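Local atomic coordinates of putative leucoanthocyanidin reductase 1 (Vitis vinifera, PDB entry 3I52), a protein that probably reduces leucoanthocyanidins to flavan-3-ols such as catechin, using NADPH as the hydride donor. Residues R114-E119 / M206-D211; S118-D123 / T155-N160. All coordinates share one frame; numbering follows the deposited sequence.

Interaction 1 (R114-E119 / M206-D211); sequences RFLPSE and MKTVDD. With NAP (NADP nicotinamide-adenine-dinucleotide phosphate), chain B.
Strand 114-116 of the parallel Rossmann sheet meets the turn Thr208-Asp211, which follows on from helix 198-208, through Arg114, which touches Thr208, Val209, Asp210 and Asp211. Thr208 to Asp211 form a type I beta turn, and the arginine lies against its backbone. Arg114 NH2 donates to Asp211 O at 2.9 Å, with an N-H...O angle of 164°. The acceptor lies close to the guanidinium plane, but the donor stands well above the plane of the Asp211 carbonyl. Val209 O sits over the centre of one guanidinium face, 3.4 Å from Arg114 CZ, and also touches Arg114 CB. Bends at chi2 (75°) and chi3 (67°) fold the side chain round this oxygen. Arg114 NH1 is hydrogen-bonded to Thr155 OG1 and Thr214 OG1, and it lies 3.2 Å from Thr208 O.

Beside this polar grip, Leu116 and Val209 cross at about a right angle, with Leu116 CD1 3.8 Å from Val209 CG1. Leu116 CD2 also approaches Thr208 OG1, which is hydrogen-bonded to Thr205 O. Further along the segment, Ser118 OG accepts a hydrogen bond from NAP O3D at 2.8 Å. The buried arginine meets carbonyl oxygens of the turn; the carboxylates of Asp210 and Asp211 instead pair with Arg35 and Arg213. The positive charge of Arg114 is thus probably stabilised by carbonyl dipoles and by the hydroxyls of Thr155 and Thr214.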
loop_
_atom_site.group_PDB
_atom_site.type_symbol
_atom_site.label_atom_id
_atom_site.label_comp_id
_atom_site.label_asym_id
_atom_site.label_seq_id
_atom_site.Cartn_x
_atom_site.Cartn_y
_atom_site.Cartn_z
ATOM N N ARG A 114 4.384 -15.297 9.968
ATOM C CA ARG A 114 3.498 -14.420 9.197
ATOM C C ARG A 114 4.191 -13.900 7.961
ATOM O O ARG A 114 5.344 -13.441 8.038
ATOM C CB ARG A 114 3.007 -13.236 10.039
ATOM C CG ARG A 114 1.692 -12.621 9.539
ATOM C CD ARG A 114 0.459 -13.497 9.877
ATOM N NE ARG A 114 0.221 -13.554 11.319
ATOM C CZ ARG A 114 -0.542 -12.701 12.010
ATOM N NH1 ARG A 114 -1.185 -11.711 11.399
ATOM N NH2 ARG A 114 -0.690 -12.850 13.328
ATOM N N PHE A 115 3.481 -14.003 6.834
ATOM C CA PHE A 115 3.838 -13.364 5.576
ATOM C C PHE A 115 2.844 -12.250 5.163
ATOM O O PHE A 115 1.645 -12.477 5.045
ATOM C CB PHE A 115 3.877 -14.403 4.451
ATOM C CG PHE A 115 4.255 -13.835 3.100
ATOM C CD1 PHE A 115 3.584 -14.228 1.962
ATOM C CD2 PHE A 115 5.287 -12.911 2.973
ATOM C CE1 PHE A 115 3.919 -13.689 0.692
ATOM C CE2 PHE A 115 5.613 -12.359 1.727
ATOM C CZ PHE A 115 4.947 -12.754 0.596
ATOM N N LEU A 116 3.368 -11.053 4.934
ATOM C CA LEU A 116 2.605 -9.972 4.325
ATOM C C LEU A 116 3.144 -9.771 2.926
ATOM O O LEU A 116 4.240 -9.262 2.762
ATOM C CB LEU A 116 2.740 -8.679 5.134
ATOM C CG LEU A 116 1.975 -8.523 6.461
ATOM C CD1 LEU A 116 2.421 -9.513 7.552
ATOM C CD2 LEU A 116 2.122 -7.059 6.976
ATOM N N PRO A 117 2.402 -10.215 1.906
ATOM C CA PRO A 117 2.822 -9.980 0.540
ATOM C C PRO A 117 2.619 -8.518 0.108
ATOM O O PRO A 117 1.921 -7.764 0.808
ATOM C CB PRO A 117 1.916 -10.922 -0.269
ATOM C CG PRO A 117 0.764 -11.133 0.549
ATOM C CD PRO A 117 1.116 -10.927 1.969
ATOM N N SER A 118 3.210 -8.145 -1.030
ATOM C CA SER A 118 3.104 -6.781 -1.547
ATOM C C SER A 118 1.719 -6.471 -2.084
ATOM O O SER A 118 1.403 -6.658 -3.264
ATOM C CB SER A 118 4.166 -6.495 -2.592
ATOM O OG SER A 118 4.145 -5.132 -2.921
ATOM N N GLU A 119 0.902 -5.974 -1.169
ATOM C CA GLU A 119 -0.475 -5.664 -1.401
ATOM C C GLU A 119 -0.627 -4.122 -1.336
ATOM O O GLU A 119 -0.498 -3.449 -2.351
ATOM C CB GLU A 119 -1.342 -6.357 -0.332
ATOM C CG GLU A 119 -1.490 -7.881 -0.486
ATOM C CD GLU A 119 -2.609 -8.259 -1.418
ATOM O OE1 GLU A 119 -3.541 -7.447 -1.581
ATOM O OE2 GLU A 119 -2.548 -9.350 -2.012
ATOM N N MET A 206 2.791 -2.614 10.854
ATOM C CA MET A 206 3.631 -3.383 11.751
ATOM C C MET A 206 2.922 -3.855 13.041
ATOM O O MET A 206 3.314 -4.858 13.630
ATOM C CB MET A 206 4.885 -2.585 12.080
ATOM C CG MET A 206 5.832 -2.455 10.896
ATOM S SD MET A 206 6.198 -3.997 10.007
ATOM C CE MET A 206 6.816 -4.992 11.373
ATOM N N LYS A 207 1.900 -3.143 13.494
ATOM C CA LYS A 207 1.080 -3.652 14.601
ATOM C C LYS A 207 0.407 -4.990 14.274
ATOM O O LYS A 207 0.199 -5.809 15.180
ATOM C CB LYS A 207 -0.011 -2.649 15.000
ATOM C CG LYS A 207 0.475 -1.402 15.675
ATOM C CD LYS A 207 -0.715 -0.537 16.133
ATOM C CE LYS A 207 -0.245 0.706 16.854
ATOM N NZ LYS A 207 0.743 0.452 17.979
ATOM N N THR A 208 0.048 -5.201 12.999
ATOM C CA THR A 208 -0.725 -6.392 12.588
ATOM C C THR A 208 0.076 -7.699 12.493
ATOM O O THR A 208 -0.531 -8.760 12.509
ATOM C CB THR A 208 -1.397 -6.232 11.184
ATOM O OG1 THR A 208 -0.404 -6.329 10.148
ATOM C CG2 THR A 208 -2.166 -4.923 11.058
ATOM N N VAL A 209 1.407 -7.636 12.399
ATOM C CA VAL A 209 2.185 -8.823 11.989
ATOM C C VAL A 209 2.150 -9.995 12.968
ATOM O O VAL A 209 2.396 -11.128 12.559
ATOM C CB VAL A 209 3.678 -8.548 11.650
ATOM C CG1 VAL A 209 3.814 -7.614 10.474
ATOM C CG2 VAL A 209 4.462 -8.055 12.875
ATOM N N ASP A 210 1.859 -9.711 14.236
ATOM C CA ASP A 210 1.793 -10.731 15.284
ATOM C C ASP A 210 0.551 -10.528 16.151
ATOM O O ASP A 210 0.507 -10.945 17.310
ATOM C CB ASP A 210 3.093 -10.723 16.132
ATOM C CG ASP A 210 3.392 -9.362 16.798
ATOM O OD1 ASP A 210 2.592 -8.404 16.694
ATOM O OD2 ASP A 210 4.448 -9.246 17.463
ATOM N N ASP A 211 -0.468 -9.903 15.570
ATOM C CA ASP A 211 -1.738 -9.732 16.216
ATOM C C ASP A 211 -2.550 -10.990 15.909
ATOM O O ASP A 211 -2.724 -11.368 14.733
ATOM C CB ASP A 211 -2.450 -8.479 15.692
ATOM C CG ASP A 211 -3.641 -8.023 16.575
ATOM O OD1 ASP A 211 -4.473 -8.840 17.061
ATOM O OD2 ASP A 211 -3.753 -6.816 16.796
HETATM P PA NAP B . 8.881 0.716 -5.357
HETATM O O1A NAP B . 9.072 0.472 -6.803
HETATM O O2A NAP B . 8.762 2.124 -4.868
HETATM O O5B NAP B . 9.904 -0.143 -4.493
HETATM C C5B NAP B . 9.977 -1.518 -4.740
HETATM C C4B NAP B . 11.080 -2.027 -3.842
HETATM O O4B NAP B . 11.218 -3.426 -4.017
HETATM C C3B NAP B . 12.415 -1.386 -4.208
HETATM O O3B NAP B . 13.104 -1.012 -3.041
HETATM C C2B NAP B . 13.129 -2.497 -4.939
HETATM O O2B NAP B . 14.505 -2.364 -4.761
HETATM C C1B NAP B . 12.556 -3.770 -4.314
HETATM N N9A NAP B . 12.555 -4.981 -5.158
HETATM C C8A NAP B . 11.934 -5.152 -6.369
HETATM N N7A NAP B . 12.288 -6.366 -6.886
HETATM C C5A NAP B . 13.059 -6.995 -5.965
HETATM C C6A NAP B . 13.522 -8.306 -5.872
HETATM N N6A NAP B . 13.202 -9.203 -6.815
HETATM N N1A NAP B . 14.436 -8.605 -4.876
HETATM C C2A NAP B . 14.502 -7.801 -3.757
HETATM N N3A NAP B . 13.925 -6.537 -3.782
HETATM C C4A NAP B . 13.265 -6.122 -4.894
HETATM O O3 NAP B . 7.480 -0.033 -5.027
HETATM P PN NAP B . 6.182 0.636 -4.372
HETATM O O1N NAP B . 5.607 1.621 -5.335
HETATM O O2N NAP B . 6.567 1.122 -3.028
HETATM O O5D NAP B . 5.128 -0.609 -4.321
HETATM C C5D NAP B . 4.895 -1.424 -3.178
HETATM C C4D NAP B . 3.454 -1.951 -3.167
HETATM O O4D NAP B . 2.635 -0.861 -2.770
HETATM C C3D NAP B . 2.964 -2.413 -4.535
HETATM O O3D NAP B . 2.320 -3.653 -4.504
HETATM C C2D NAP B . 1.986 -1.345 -4.970
HETATM O O2D NAP B . 0.930 -1.870 -5.777
HETATM C C1D NAP B . 1.563 -0.656 -3.670
HETATM N N1N NAP B . 1.347 0.813 -3.712
HETATM C C2N NAP B . 0.170 1.384 -3.260
HETATM C C3N NAP B . 0.023 2.785 -3.189
HETATM C C7N NAP B . -1.243 3.418 -2.659
HETATM O O7N NAP B . -1.412 4.808 -2.690
HETATM N N7N NAP B . -2.215 2.660 -2.153
HETATM C C4N NAP B . 1.024 3.607 -3.743
HETATM C C5N NAP B . 2.270 3.047 -4.056
HETATM C C6N NAP B . 2.366 1.647 -4.176
HETATM P P2B NAP B . 15.484 -2.017 -6.006
HETATM O O1X NAP B . 15.332 -0.517 -6.090
HETATM O O2X NAP B . 16.862 -2.493 -5.646
HETATM O O3X NAP B . 15.063 -2.723 -7.284
#

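Interaction 2 (S118-D123 / T155-N160); sequences SEFGHD and TYICCN. With NAP (NADP nicotinamide-adenine-dinucleotide phosphate), chain B; KXN ((2R,3S)-2-(3,4-dihydroxyphenyl)-3,4-dihydro-2H-chromene-3,5,7-triol), chain C.
Phe120 lies against Ile157, and Ile157 CG2 is 3.6 Å from ring atom CD2 of Phe120. Ile157 CB makes an off-centre CH-pi contact with the same ring, 4.3 Å from its centroid. Cys159 SG comes near the ring plane at the edge and lies 3.4 Å from Phe120 O. Its chi1 of 60° sets the sulfur between the backbone N and the carbonyl carbon, which brings it to the Phe120 backbone. Phe120 N gives a weak hydrogen bond to Ile157 O. Further on, Asn160 N donates to Gly121 O at 3.0 Å.

These bonds hold the loop after strand 114-116 against strand 155-158, at the nicotinamide end of the Rossmann-type cofactor site. The loop lines both this site and the pocket of the bound flavan-3-ol KXN, (+)-catechin. The carboxamide nitrogen NAP N7N donates to both Phe120 O and Asn160 O, the latter at 2.6 Å, so each segment supplies one acceptor. This double grip should fix the rotation of the carboxamide. His122 N donates to KXN O71, with an N-H...O angle of 170°. The imidazole of His122 lays one face over KXN C6, near the rim of the ring, while Asn160 OD1 stands at its edge, 3.8 Å from His122 CD2. Gly121 CA lies 3.5 Å from KXN O71, so the backbone itself lines this part of the pocket.

In the next shell, His122 NE2 is hydrogen-bonded to Gln282, and Asn160 ND2 to Phe221 O. Glu119 forms a salt bridge with Arg144, while its backbone oxygen accepts from Lys140 NZ, which also binds the cofactor.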
loop_
_atom_site.group_PDB
_atom_site.type_symbol
_atom_site.label_atom_id
_atom_site.label_comp_id
_atom_site.label_asym_id
_atom_site.label_seq_id
_atom_site.Cartn_x
_atom_site.Cartn_y
_atom_site.Cartn_z
ATOM N N SER A 118 3.210 -8.145 -1.030
ATOM C CA SER A 118 3.104 -6.781 -1.547
ATOM C C SER A 118 1.719 -6.471 -2.084
ATOM O O SER A 118 1.403 -6.658 -3.264
ATOM C CB SER A 118 4.166 -6.495 -2.592
ATOM O OG SER A 118 4.145 -5.132 -2.921
ATOM N N GLU A 119 0.902 -5.974 -1.169
ATOM C CA GLU A 119 -0.475 -5.664 -1.401
ATOM C C GLU A 119 -0.627 -4.122 -1.336
ATOM O O GLU A 119 -0.498 -3.449 -2.351
ATOM C CB GLU A 119 -1.342 -6.357 -0.332
ATOM C CG GLU A 119 -1.490 -7.881 -0.486
ATOM C CD GLU A 119 -2.609 -8.259 -1.418
ATOM O OE1 GLU A 119 -3.541 -7.447 -1.581
ATOM O OE2 GLU A 119 -2.548 -9.350 -2.012
ATOM N N PHE A 120 -0.902 -3.591 -0.150
ATOM C CA PHE A 120 -0.787 -2.174 0.173
ATOM C C PHE A 120 -1.607 -1.274 -0.700
ATOM O O PHE A 120 -1.215 -0.165 -0.999
ATOM C CB PHE A 120 0.688 -1.738 0.222
ATOM C CG PHE A 120 1.446 -2.413 1.312
ATOM C CD1 PHE A 120 2.250 -3.522 1.041
ATOM C CD2 PHE A 120 1.262 -2.016 2.633
ATOM C CE1 PHE A 120 2.907 -4.191 2.061
ATOM C CE2 PHE A 120 1.910 -2.674 3.671
ATOM C CZ PHE A 120 2.742 -3.777 3.384
ATOM N N GLY A 121 -2.784 -1.754 -1.068
ATOM C CA GLY A 121 -3.689 -0.955 -1.862
ATOM C C GLY A 121 -5.112 -1.364 -1.626
ATOM O O GLY A 121 -5.650 -1.277 -0.503
ATOM N N HIS A 122 -5.749 -1.769 -2.705
ATOM C CA HIS A 122 -7.138 -2.182 -2.645
ATOM C C HIS A 122 -7.282 -3.677 -2.402
ATOM O O HIS A 122 -6.325 -4.466 -2.527
ATOM C CB HIS A 122 -7.842 -1.803 -3.952
ATOM C CG HIS A 122 -7.720 -0.354 -4.299
ATOM N ND1 HIS A 122 -7.592 0.090 -5.595
ATOM C CD2 HIS A 122 -7.669 0.749 -3.517
ATOM C CE1 HIS A 122 -7.483 1.409 -5.600
ATOM N NE2 HIS A 122 -7.543 1.839 -4.352
ATOM N N ASP A 123 -8.504 -4.070 -2.099
ATOM C CA ASP A 123 -8.830 -5.472 -2.001
ATOM C C ASP A 123 -8.837 -6.043 -3.410
ATOM O O ASP A 123 -9.808 -5.861 -4.148
ATOM C CB ASP A 123 -10.180 -5.682 -1.287
ATOM C CG ASP A 123 -10.458 -7.176 -0.995
ATOM O OD1 ASP A 123 -10.083 -8.042 -1.822
ATOM O OD2 ASP A 123 -10.993 -7.499 0.077
ATOM N N THR A 155 -1.153 -12.006 6.360
ATOM C CA THR A 155 -2.028 -10.842 6.536
ATOM C C THR A 155 -1.972 -10.015 5.253
ATOM O O THR A 155 -0.877 -9.759 4.760
ATOM C CB THR A 155 -1.609 -9.984 7.749
ATOM O OG1 THR A 155 -1.600 -10.794 8.926
ATOM C CG2 THR A 155 -2.588 -8.845 7.999
ATOM N N TYR A 156 -3.140 -9.683 4.679
ATOM C CA TYR A 156 -3.232 -8.797 3.518
ATOM C C TYR A 156 -3.617 -7.350 3.920
ATOM O O TYR A 156 -4.725 -7.113 4.338
ATOM C CB TYR A 156 -4.255 -9.307 2.526
ATOM C CG TYR A 156 -4.046 -10.734 2.048
ATOM C CD1 TYR A 156 -2.772 -11.238 1.786
ATOM C CD2 TYR A 156 -5.139 -11.562 1.809
ATOM C CE1 TYR A 156 -2.602 -12.535 1.335
ATOM C CE2 TYR A 156 -4.991 -12.848 1.341
ATOM C CZ TYR A 156 -3.735 -13.332 1.104
ATOM O OH TYR A 156 -3.618 -14.633 0.655
ATOM N N ILE A 157 -2.676 -6.412 3.763
ATOM C CA ILE A 157 -2.849 -4.993 4.052
ATOM C C ILE A 157 -3.517 -4.278 2.866
ATOM O O ILE A 157 -2.886 -4.056 1.825
ATOM C CB ILE A 157 -1.466 -4.355 4.391
ATOM C CG1 ILE A 157 -0.826 -5.057 5.609
ATOM C CG2 ILE A 157 -1.563 -2.843 4.692
ATOM C CD1 ILE A 157 -1.713 -5.102 6.918
ATOM N N CYS A 158 -4.810 -4.009 2.997
ATOM C CA CYS A 158 -5.571 -3.195 2.026
ATOM C C CYS A 158 -5.782 -1.829 2.620
ATOM O O CYS A 158 -6.847 -1.516 3.147
ATOM C CB CYS A 158 -6.910 -3.851 1.710
ATOM S SG CYS A 158 -6.703 -5.635 1.379
ATOM N N CYS A 159 -4.739 -1.014 2.515
ATOM C CA CYS A 159 -4.687 0.279 3.151
ATOM C C CYS A 159 -5.172 1.453 2.285
ATOM O O CYS A 159 -4.933 2.598 2.620
ATOM C CB CYS A 159 -3.238 0.562 3.599
ATOM S SG CYS A 159 -2.054 0.584 2.213
ATOM N N ASN A 160 -5.804 1.167 1.163
ATOM C CA ASN A 160 -6.397 2.196 0.323
ATOM C C ASN A 160 -5.340 3.214 -0.211
ATOM O O ASN A 160 -4.254 2.760 -0.586
ATOM C CB ASN A 160 -7.598 2.789 1.050
ATOM C CG ASN A 160 -8.785 1.850 1.043
ATOM O OD1 ASN A 160 -9.098 1.236 0.019
ATOM N ND2 ASN A 160 -9.452 1.727 2.194
HETATM P PA NAP B . 8.881 0.716 -5.357
HETATM O O1A NAP B . 9.072 0.472 -6.803
HETATM O O2A NAP B . 8.762 2.124 -4.868
HETATM O O5B NAP B . 9.904 -0.143 -4.493
HETATM C C5B NAP B . 9.977 -1.518 -4.740
HETATM C C4B NAP B . 11.080 -2.027 -3.842
HETATM O O4B NAP B . 11.218 -3.426 -4.017
HETATM C C3B NAP B . 12.415 -1.386 -4.208
HETATM O O3B NAP B . 13.104 -1.012 -3.041
HETATM C C2B NAP B . 13.129 -2.497 -4.939
HETATM O O2B NAP B . 14.505 -2.364 -4.761
HETATM C C1B NAP B . 12.556 -3.770 -4.314
HETATM N N9A NAP B . 12.555 -4.981 -5.158
HETATM C C8A NAP B . 11.934 -5.152 -6.369
HETATM N N7A NAP B . 12.288 -6.366 -6.886
HETATM C C5A NAP B . 13.059 -6.995 -5.965
HETATM C C6A NAP B . 13.522 -8.306 -5.872
HETATM N N6A NAP B . 13.202 -9.203 -6.815
HETATM N N1A NAP B . 14.436 -8.605 -4.876
HETATM C C2A NAP B . 14.502 -7.801 -3.757
HETATM N N3A NAP B . 13.925 -6.537 -3.782
HETATM C C4A NAP B . 13.265 -6.122 -4.894
HETATM O O3 NAP B . 7.480 -0.033 -5.027
HETATM P PN NAP B . 6.182 0.636 -4.372
HETATM O O1N NAP B . 5.607 1.621 -5.335
HETATM O O2N NAP B . 6.567 1.122 -3.028
HETATM O O5D NAP B . 5.128 -0.609 -4.321
HETATM C C5D NAP B . 4.895 -1.424 -3.178
HETATM C C4D NAP B . 3.454 -1.951 -3.167
HETATM O O4D NAP B . 2.635 -0.861 -2.770
HETATM C C3D NAP B . 2.964 -2.413 -4.535
HETATM O O3D NAP B . 2.320 -3.653 -4.504
HETATM C C2D NAP B . 1.986 -1.345 -4.970
HETATM O O2D NAP B . 0.930 -1.870 -5.777
HETATM C C1D NAP B . 1.563 -0.656 -3.670
HETATM N N1N NAP B . 1.347 0.813 -3.712
HETATM C C2N NAP B . 0.170 1.384 -3.260
HETATM C C3N NAP B . 0.023 2.785 -3.189
HETATM C C7N NAP B . -1.243 3.418 -2.659
HETATM O O7N NAP B . -1.412 4.808 -2.690
HETATM N N7N NAP B . -2.215 2.660 -2.153
HETATM C C4N NAP B . 1.024 3.607 -3.743
HETATM C C5N NAP B . 2.270 3.047 -4.056
HETATM C C6N NAP B . 2.366 1.647 -4.176
HETATM P P2B NAP B . 15.484 -2.017 -6.006
HETATM O O1X NAP B . 15.332 -0.517 -6.090
HETATM O O2X NAP B . 16.862 -2.493 -5.646
HETATM O O3X NAP B . 15.063 -2.723 -7.284
HETATM O O94 KXN C . 5.130 -0.330 -10.283
HETATM C C94 KXN C . 3.962 0.097 -9.754
HETATM C C93 KXN C . 3.948 0.585 -8.360
HETATM O O93 KXN C . 5.093 0.632 -7.645
HETATM C C92 KXN C . 2.753 1.017 -7.802
HETATM C C95 KXN C . 2.770 0.058 -10.469
HETATM C C96 KXN C . 1.591 0.493 -9.852
HETATM C C91 KXN C . 1.570 0.981 -8.538
HETATM C C2 KXN C . 0.278 1.416 -7.918
HETATM O O1 KXN C . -0.162 0.390 -7.010
HETATM C C3 KXN C . 0.331 2.728 -7.107
HETATM O O3 KXN C . 0.872 3.809 -7.887
HETATM C C4 KXN C . -1.049 3.128 -6.551
HETATM C C10 KXN C . -1.903 1.920 -6.173
HETATM C C9 KXN C . -1.391 0.541 -6.422
HETATM C C8 KXN C . -2.176 -0.557 -6.093
HETATM C C5 KXN C . -3.272 2.045 -5.555
HETATM O O51 KXN C . -3.825 3.266 -5.272
HETATM C C6 KXN C . -3.986 0.874 -5.257
HETATM C C7 KXN C . -3.446 -0.397 -5.519
HETATM O O71 KXN C . -4.193 -1.508 -5.240
#

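After the first four strands of the sheet and helix 99-109, the chain reaches strand 114-116 and the loop up to Asp123; both contacts start here and share Ser118 and Glu119. Helix 133-149 then leads to strand 155-158, where interaction 2 closes the shorter loop. The chain goes on through helix 198-208 to the turn at Thr208-Asp211, where interaction 1 closes the longer one. The loop of interaction 2 is thus nested within that of interaction 1. The two meet at Thr155, whose N is probably hydrogen-bonded to Phe115 O. Together they tie strand 114-116 and the loop after it to the neighbouring strand 155-158 and to the turn after helix 198-208.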